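Local structure of uncharacterized conserved protein (Idiomarina loihiensis, 2QSD) at residues 81-92 against 103-116. The protein is of unknown function, belongs to the DUF1543 family and forms an assembly of two chains. Sequence-based numbering, arbitrary orientation.
Sequences PEEKRLYFVNFG and HDFTVVVADSPQSA
Two neighbouring strands of a three-stranded antiparallel sheet, 85-90 and 105-110, meet here, and helix 113-122, which begins just after the second strand, packs over one face of them. The hydrogen-bonded pairs R85-A110, Y87-V108 and V89-T106 zip the backbones together; Y87 N reaches V108 O at 2.8 Å. Beyond the last of these, F91 N donates to D104 O at 3.2 Å. On the helix-facing side Y87 packs against A110, P113 and A116. With CG anti to its carbonyl carbon (chi1 -75°), its ring lies against the first helical turn, A116 CB making an off-centre CH-pi contact 3.7 Å from Y87 CG. A110 O approaches the ring edge near its plane, 3.3 Å from Y87 CE1. The phenol oxygen ends beside the proline that starts the helix, Y87 OH lying 3.4 Å from P113 CD. A leucine in place of Y87 would probably leave P113 without the phenol beside it and open a gap between the sheet and the start of the helix. Strand 85-90 is central in this sheet, its other edge pairing with strand 145-148. Across the opposite face, F88 CE1 touches F105 CD2 at 3.4 Å, the two rings oblique at 54°, and V107 CG2 meets the F88 ring at its edge. Toward the start of strand 85-90, L86 CD1 touches V107 CG1 and V109 CG2, and L86 also packs on strand 155-161.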
ATOM      1  N   PRO A  81      -2.620   9.183 -35.399  1.00130.57           N
ATOM      2  CA  PRO A  81      -2.550   7.808 -34.909  1.00130.92           C
ATOM      3  C   PRO A  81      -1.141   7.439 -34.446  1.00130.37           C
ATOM      4  O   PRO A  81      -0.177   7.593 -35.202  1.00132.38           O
ATOM      5  CB  PRO A  81      -2.961   6.970 -36.130  1.00131.75           C
ATOM      6  CG  PRO A  81      -2.840   7.890 -37.308  1.00130.92           C
ATOM      7  CD  PRO A  81      -3.127   9.256 -36.779  1.00130.79           C
ATOM      8  N   GLU A  82      -1.033   6.960 -33.207  1.00127.80           N
ATOM      9  CA  GLU A  82       0.254   6.607 -32.607  1.00122.99           C
ATOM     10  C   GLU A  82       0.482   5.097 -32.619  1.00118.90           C
ATOM     11  O   GLU A  82      -0.381   4.331 -32.181  1.00117.25           O
ATOM     12  CB  GLU A  82       0.331   7.131 -31.168  1.00122.91           C
ATOM     13  CG  GLU A  82       0.528   8.637 -31.041  1.00123.18           C
ATOM     14  CD  GLU A  82       1.990   9.052 -31.041  1.00125.55           C
ATOM     15  OE1 GLU A  82       2.391   9.799 -31.957  1.00129.32           O
ATOM     16  OE2 GLU A  82       2.738   8.637 -30.128  1.00120.83           O
ATOM     17  N   GLU A  83       1.642   4.672 -33.117  1.00114.71           N
ATOM     18  CA  GLU A  83       1.975   3.243 -33.140  1.00113.58           C
ATOM     19  C   GLU A  83       2.553   2.737 -31.811  1.00104.98           C
ATOM     20  O   GLU A  83       2.312   1.589 -31.428  1.00106.22           O
ATOM     21  CB  GLU A  83       2.877   2.877 -34.334  1.00113.68           C
ATOM     22  CG  GLU A  83       4.203   3.634 -34.438  1.00120.84           C
ATOM     23  CD  GLU A  83       5.198   2.971 -35.389  1.00123.54           C
ATOM     24  OE1 GLU A  83       4.772   2.269 -36.332  1.00126.99           O
ATOM     25  OE2 GLU A  83       6.417   3.158 -35.192  1.00129.67           O
ATOM     26  N   LYS A  84       3.304   3.590 -31.114  1.00 93.66           N
ATOM     27  CA  LYS A  84       3.866   3.241 -29.804  1.00 80.57           C
ATOM     28  C   LYS A  84       3.338   4.148 -28.697  1.00 72.38           C
ATOM     29  O   LYS A  84       3.071   5.336 -28.913  1.00 63.70           O
ATOM     30  CB  LYS A  84       5.400   3.231 -29.832  1.00 79.01           C
ATOM     31  CG  LYS A  84       5.976   2.116 -30.693  1.00 78.94           C
ATOM     32  CD  LYS A  84       7.421   1.795 -30.364  1.00 83.79           C
ATOM     33  CE  LYS A  84       7.884   0.574 -31.154  1.00 91.02           C
ATOM     34  NZ  LYS A  84       9.147  -0.013 -30.629  1.00 94.95           N
ATOM     35  N   ARG A  85       3.177   3.568 -27.512  1.00 63.66           N
ATOM     36  CA  ARG A  85       2.549   4.259 -26.397  1.00 60.86           C
ATOM     37  C   ARG A  85       3.259   4.037 -25.073  1.00 55.72           C
ATOM     38  O   ARG A  85       4.032   3.086 -24.899  1.00 53.34           O
ATOM     39  CB  ARG A  85       1.074   3.857 -26.277  1.00 60.78           C
ATOM     40  CG  ARG A  85       0.132   4.725 -27.092  1.00 77.35           C
ATOM     41  CD  ARG A  85      -1.208   4.049 -27.315  1.00 99.10           C
ATOM     42  NE  ARG A  85      -1.114   2.959 -28.288  1.00119.80           N
ATOM     43  CZ  ARG A  85      -2.149   2.260 -28.747  1.00127.46           C
ATOM     44  NH1 ARG A  85      -1.950   1.290 -29.631  1.00127.88           N
ATOM     45  NH2 ARG A  85      -3.383   2.523 -28.329  1.00127.62           N
ATOM     46  N   LEU A  86       2.976   4.937 -24.142  1.00 53.22           N
ATOM     47  CA  LEU A  86       3.495   4.871 -22.792  1.00 49.63           C
ATOM     48  C   LEU A  86       2.689   3.862 -21.969  1.00 51.09           C
ATOM     49  O   LEU A  86       1.458   3.945 -21.888  1.00 46.82           O
ATOM     50  CB  LEU A  86       3.401   6.261 -22.168  1.00 49.51           C
ATOM     51  CG  LEU A  86       4.414   6.686 -21.117  1.00 55.08           C
ATOM     52  CD1 LEU A  86       5.823   6.656 -21.679  1.00 60.80           C
ATOM     53  CD2 LEU A  86       4.055   8.078 -20.657  1.00 52.54           C
ATOM     54  N   TYR A  87       3.384   2.902 -21.370  1.00 43.91           N
ATOM     55  CA  TYR A  87       2.734   1.918 -20.529  1.00 47.03           C
ATOM     56  C   TYR A  87       3.342   1.894 -19.140  1.00 51.64           C
ATOM     57  O   TYR A  87       4.563   1.859 -18.979  1.00 49.17           O
ATOM     58  CB  TYR A  87       2.802   0.522 -21.145  1.00 56.28           C
ATOM     59  CG  TYR A  87       1.864   0.300 -22.313  1.00 67.97           C
ATOM     60  CD1 TYR A  87       2.310   0.453 -23.627  1.00 67.36           C
ATOM     61  CD2 TYR A  87       0.534  -0.076 -22.107  1.00 69.76           C
ATOM     62  CE1 TYR A  87       1.455   0.248 -24.709  1.00 68.86           C
ATOM     63  CE2 TYR A  87      -0.329  -0.285 -23.185  1.00 73.63           C
ATOM     64  CZ  TYR A  87       0.140  -0.123 -24.483  1.00 71.26           C
ATOM     65  OH  TYR A  87      -0.700  -0.325 -25.556  1.00 70.78           O
ATOM     66  N   PHE A  88       2.461   1.910 -18.145  1.00 54.47           N
ATOM     67  CA  PHE A  88       2.821   1.793 -16.743  1.00 54.08           C
ATOM     68  C   PHE A  88       2.545   0.362 -16.290  1.00 56.58           C
ATOM     69  O   PHE A  88       1.422  -0.119 -16.419  1.00 57.77           O
ATOM     70  CB  PHE A  88       1.978   2.782 -15.940  1.00 55.20           C
ATOM     71  CG  PHE A  88       2.096   2.622 -14.456  1.00 57.86           C
ATOM     72  CD1 PHE A  88       3.265   2.992 -13.796  1.00 52.98           C
ATOM     73  CD2 PHE A  88       1.029   2.119 -13.714  1.00 50.23           C
ATOM     74  CE1 PHE A  88       3.376   2.861 -12.427  1.00 56.58           C
ATOM     75  CE2 PHE A  88       1.131   1.981 -12.340  1.00 51.55           C
ATOM     76  CZ  PHE A  88       2.311   2.354 -11.694  1.00 63.57           C
ATOM     77  N   VAL A  89       3.565  -0.311 -15.762  1.00 51.91           N
ATOM     78  CA  VAL A  89       3.445  -1.722 -15.393  1.00 57.97           C
ATOM     79  C   VAL A  89       3.654  -1.941 -13.895  1.00 62.83           C
ATOM     80  O   VAL A  89       4.739  -1.686 -13.362  1.00 56.88           O
ATOM     81  CB  VAL A  89       4.425  -2.626 -16.202  1.00 61.36           C
ATOM     82  CG1 VAL A  89       4.339  -4.078 -15.738  1.00 59.01           C
ATOM     83  CG2 VAL A  89       4.139  -2.542 -17.698  1.00 61.38           C
ATOM     84  N   ASN A  90       2.603  -2.425 -13.236  1.00 71.88           N
ATOM     85  CA  ASN A  90       2.618  -2.731 -11.808  1.00 77.74           C
ATOM     86  C   ASN A  90       2.955  -4.203 -11.562  1.00 76.25           C
ATOM     87  O   ASN A  90       2.237  -5.089 -12.030  1.00 78.00           O
ATOM     88  CB  ASN A  90       1.255  -2.373 -11.193  1.00 80.61           C
ATOM     89  CG  ASN A  90       1.151  -2.733  -9.714  1.00 96.14           C
ATOM     90  OD1 ASN A  90       0.164  -3.333  -9.285  1.00 96.65           O
ATOM     91  ND2 ASN A  90       2.166  -2.364  -8.930  1.00 99.67           N
ATOM     92  N   PHE A  91       4.047  -4.450 -10.836  1.00 77.76           N
ATOM     93  CA  PHE A  91       4.479  -5.815 -10.498  1.00 83.98           C
ATOM     94  C   PHE A  91       3.730  -6.372  -9.286  1.00 88.05           C
ATOM     95  O   PHE A  91       3.452  -5.646  -8.325  1.00 86.81           O
ATOM     96  CB  PHE A  91       5.990  -5.875 -10.223  1.00 85.06           C
ATOM     97  CG  PHE A  91       6.857  -5.689 -11.445  1.00 82.64           C
ATOM     98  CD1 PHE A  91       6.889  -6.650 -12.454  1.00 84.77           C
ATOM     99  CD2 PHE A  91       7.674  -4.568 -11.566  1.00 84.35           C
ATOM    100  CE1 PHE A  91       7.702  -6.480 -13.578  1.00 83.56           C
ATOM    101  CE2 PHE A  91       8.493  -4.389 -12.683  1.00 76.32           C
ATOM    102  CZ  PHE A  91       8.506  -5.346 -13.690  1.00 80.58           C
ATOM    103  N   GLY A  92       3.426  -7.667  -9.334  1.00 95.06           N
ATOM    104  CA  GLY A  92       2.728  -8.352  -8.245  1.00100.99           C
ATOM    105  C   GLY A  92       3.673  -8.921  -7.203  1.00103.12           C
ATOM    106  O   GLY A  92       4.421  -9.863  -7.474  1.00102.92           O
ATOM    107  N   HIS A 103      10.881   0.553  -7.182  1.00106.87           N
ATOM    108  CA  HIS A 103      11.322  -0.811  -7.480  1.00108.65           C
ATOM    109  C   HIS A 103      10.153  -1.726  -7.853  1.00103.12           C
ATOM    110  O   HIS A 103      10.308  -2.638  -8.670  1.00 99.72           O
ATOM    111  CB  HIS A 103      12.103  -1.380  -6.288  1.00117.11           C
ATOM    112  CG  HIS A 103      12.864  -2.637  -6.592  1.00130.93           C
ATOM    113  ND1 HIS A 103      12.836  -3.740  -5.765  1.00134.79           N
ATOM    114  CD2 HIS A 103      13.678  -2.963  -7.625  1.00137.89           C
ATOM    115  CE1 HIS A 103      13.599  -4.691  -6.275  1.00136.19           C
ATOM    116  NE2 HIS A 103      14.119  -4.246  -7.404  1.00138.69           N
ATOM    117  N   ASP A 104       8.987  -1.462  -7.267  1.00 95.22           N
ATOM    118  CA  ASP A 104       7.793  -2.291  -7.471  1.00 93.69           C
ATOM    119  C   ASP A 104       7.046  -2.050  -8.795  1.00 89.72           C
ATOM    120  O   ASP A 104       6.046  -2.720  -9.074  1.00 90.57           O
ATOM    121  CB  ASP A 104       6.829  -2.161  -6.276  1.00 98.35           C
ATOM    122  CG  ASP A 104       6.386  -0.723  -6.019  1.00110.38           C
ATOM    123  OD1 ASP A 104       7.252   0.144  -5.764  1.00120.94           O
ATOM    124  OD2 ASP A 104       5.163  -0.462  -6.053  1.00110.26           O
ATOM    125  N   PHE A 105       7.521  -1.097  -9.599  1.00 82.48           N
ATOM    126  CA  PHE A 105       6.908  -0.796 -10.897  1.00 73.48           C
ATOM    127  C   PHE A 105       7.900  -0.204 -11.889  1.00 70.60           C
ATOM    128  O   PHE A 105       9.029   0.137 -11.525  1.00 70.93           O
ATOM    129  CB  PHE A 105       5.701   0.148 -10.737  1.00 75.42           C
ATOM    130  CG  PHE A 105       6.055   1.526 -10.250  1.00 76.52           C
ATOM    131  CD1 PHE A 105       5.936   1.845  -8.903  1.00 80.62           C
ATOM    132  CD2 PHE A 105       6.494   2.510 -11.136  1.00 75.66           C
ATOM    133  CE1 PHE A 105       6.256   3.113  -8.447  1.00 76.21           C
ATOM    134  CE2 PHE A 105       6.818   3.774 -10.689  1.00 78.78           C
ATOM    135  CZ  PHE A 105       6.691   4.079  -9.345  1.00 74.82           C
ATOM    136  N   THR A 106       7.453  -0.067 -13.138  1.00 66.24           N
ATOM    137  CA  THR A 106       8.199   0.655 -14.171  1.00 59.33           C
ATOM    138  C   THR A 106       7.276   1.306 -15.208  1.00 54.30           C
ATOM    139  O   THR A 106       6.072   1.035 -15.247  1.00 52.58           O
ATOM    140  CB  THR A 106       9.244  -0.247 -14.882  1.00 60.26           C
ATOM    141  OG1 THR A 106      10.120   0.566 -15.675  1.00 60.31           O
ATOM    142  CG2 THR A 106       8.570  -1.270 -15.777  1.00 55.11           C
ATOM    143  N   VAL A 107       7.856   2.182 -16.025  1.00 52.15           N
ATOM    144  CA  VAL A 107       7.187   2.738 -17.192  1.00 46.95           C
ATOM    145  C   VAL A 107       8.011   2.359 -18.417  1.00 49.25           C
ATOM    146  O   VAL A 107       9.235   2.500 -18.413  1.00 56.03           O
ATOM    147  CB  VAL A 107       7.020   4.277 -17.090  1.00 53.33           C
ATOM    148  CG1 VAL A 107       6.323   4.835 -18.330  1.00 56.59           C
ATOM    149  CG2 VAL A 107       6.223   4.661 -15.836  1.00 43.37           C
ATOM    150  N   VAL A 108       7.345   1.841 -19.445  1.00 47.86           N
ATOM    151  CA  VAL A 108       8.001   1.433 -20.694  1.00 45.93           C
ATOM    152  C   VAL A 108       7.249   1.957 -21.916  1.00 50.09           C
ATOM    153  O   VAL A 108       6.091   2.374 -21.816  1.00 51.40           O
ATOM    154  CB  VAL A 108       8.140  -0.121 -20.835  1.00 47.22           C
ATOM    155  CG1 VAL A 108       9.089  -0.709 -19.787  1.00 45.53           C
ATOM    156  CG2 VAL A 108       6.770  -0.818 -20.812  1.00 40.90           C
ATOM    157  N   VAL A 109       7.915   1.926 -23.068  1.00 54.06           N
ATOM    158  CA  VAL A 109       7.294   2.294 -24.340  1.00 54.08           C
ATOM    159  C   VAL A 109       7.069   1.033 -25.175  1.00 57.90           C
ATOM    160  O   VAL A 109       8.014   0.285 -25.451  1.00 61.18           O
ATOM    161  CB  VAL A 109       8.148   3.330 -25.111  1.00 50.61           C
ATOM    162  CG1 VAL A 109       7.593   3.567 -26.508  1.00 52.36           C
ATOM    163  CG2 VAL A 109       8.206   4.636 -24.342  1.00 45.92           C
ATOM    164  N   ALA A 110       5.818   0.791 -25.553  1.00 57.49           N
ATOM    165  CA  ALA A 110       5.467  -0.397 -26.337  1.00 64.82           C
ATOM    166  C   ALA A 110       4.276  -0.157 -27.258  1.00 65.76           C
ATOM    167  O   ALA A 110       3.580   0.856 -27.132  1.00 62.39           O
ATOM    168  CB  ALA A 110       5.200  -1.576 -25.420  1.00 59.61           C
ATOM    169  N   ASP A 111       4.053  -1.085 -28.187  1.00 73.61           N
ATOM    170  CA  ASP A 111       2.929  -0.989 -29.127  1.00 83.29           C
ATOM    171  C   ASP A 111       1.651  -1.641 -28.589  1.00 84.50           C
ATOM    172  O   ASP A 111       0.543  -1.180 -28.868  1.00 85.87           O
ATOM    173  CB  ASP A 111       3.297  -1.544 -30.515  1.00 86.64           C
ATOM    174  CG  ASP A 111       3.979  -2.913 -30.461  1.00 95.62           C
ATOM    175  OD1 ASP A 111       4.474  -3.361 -31.516  1.00102.04           O
ATOM    176  OD2 ASP A 111       4.028  -3.546 -29.385  1.00 99.25           O
ATOM    177  N   SER A 112       1.825  -2.701 -27.804  1.00 85.04           N
ATOM    178  CA  SER A 112       0.712  -3.463 -27.248  1.00 84.24           C
ATOM    179  C   SER A 112       0.924  -3.690 -25.751  1.00 82.75           C
ATOM    180  O   SER A 112       2.071  -3.725 -25.300  1.00 84.56           O
ATOM    181  CB  SER A 112       0.603  -4.816 -27.960  1.00 82.78           C
ATOM    182  OG  SER A 112       1.589  -5.719 -27.485  1.00 78.06           O
ATOM    183  N   PRO A 113      -0.176  -3.843 -24.977  1.00 81.44           N
ATOM    184  CA  PRO A 113      -0.098  -4.247 -23.563  1.00 77.19           C
ATOM    185  C   PRO A 113       0.644  -5.562 -23.314  1.00 76.74           C
ATOM    186  O   PRO A 113       1.234  -5.735 -22.248  1.00 79.42           O
ATOM    187  CB  PRO A 113      -1.569  -4.393 -23.162  1.00 74.99           C
ATOM    188  CG  PRO A 113      -2.297  -3.482 -24.078  1.00 79.28           C
ATOM    189  CD  PRO A 113      -1.574  -3.594 -25.384  1.00 82.52           C
ATOM    190  N   GLN A 114       0.611  -6.469 -24.290  1.00 83.95           N
ATOM    191  CA  GLN A 114       1.303  -7.760 -24.211  1.00 87.84           C
ATOM    192  C   GLN A 114       2.824  -7.587 -24.228  1.00 85.77           C
ATOM    193  O   GLN A 114       3.527  -8.141 -23.381  1.00 83.39           O
ATOM    194  CB  GLN A 114       0.873  -8.673 -25.367  1.00 92.46           C
ATOM    195  CG  GLN A 114      -0.639  -8.774 -25.586  1.00104.89           C
ATOM    196  CD  GLN A 114      -1.320  -9.764 -24.650  1.00114.16           C
ATOM    197  OE1 GLN A 114      -0.706 -10.720 -24.175  1.00115.09           O
ATOM    198  NE2 GLN A 114      -2.606  -9.541 -24.394  1.00113.93           N
ATOM    199  N   SER A 115       3.317  -6.809 -25.192  1.00 85.23           N
ATOM    200  CA  SER A 115       4.749  -6.534 -25.334  1.00 86.12           C
ATOM    201  C   SER A 115       5.273  -5.608 -24.235  1.00 84.28           C
ATOM    202  O   SER A 115       6.454  -5.667 -23.874  1.00 83.04           O
ATOM    203  CB  SER A 115       5.049  -5.933 -26.708  1.00 85.92           C
ATOM    204  OG  SER A 115       4.320  -4.736 -26.902  1.00 89.42           O
ATOM    205  N   ALA A 116       4.388  -4.756 -23.718  1.00 77.71           N
ATOM    206  CA  ALA A 116       4.694  -3.894 -22.582  1.00 75.57           C
ATOM    207  C   ALA A 116       5.089  -4.719 -21.365  1.00 77.41           C
ATOM    208  O   ALA A 116       6.125  -4.462 -20.743  1.00 74.38           O
ATOM    209  CB  ALA A 116       3.507  -3.005 -22.263  1.00 73.11           C
TER
HETATM  210  O   HOH W   1       9.371  -1.646 -27.711  1.00 58.60           O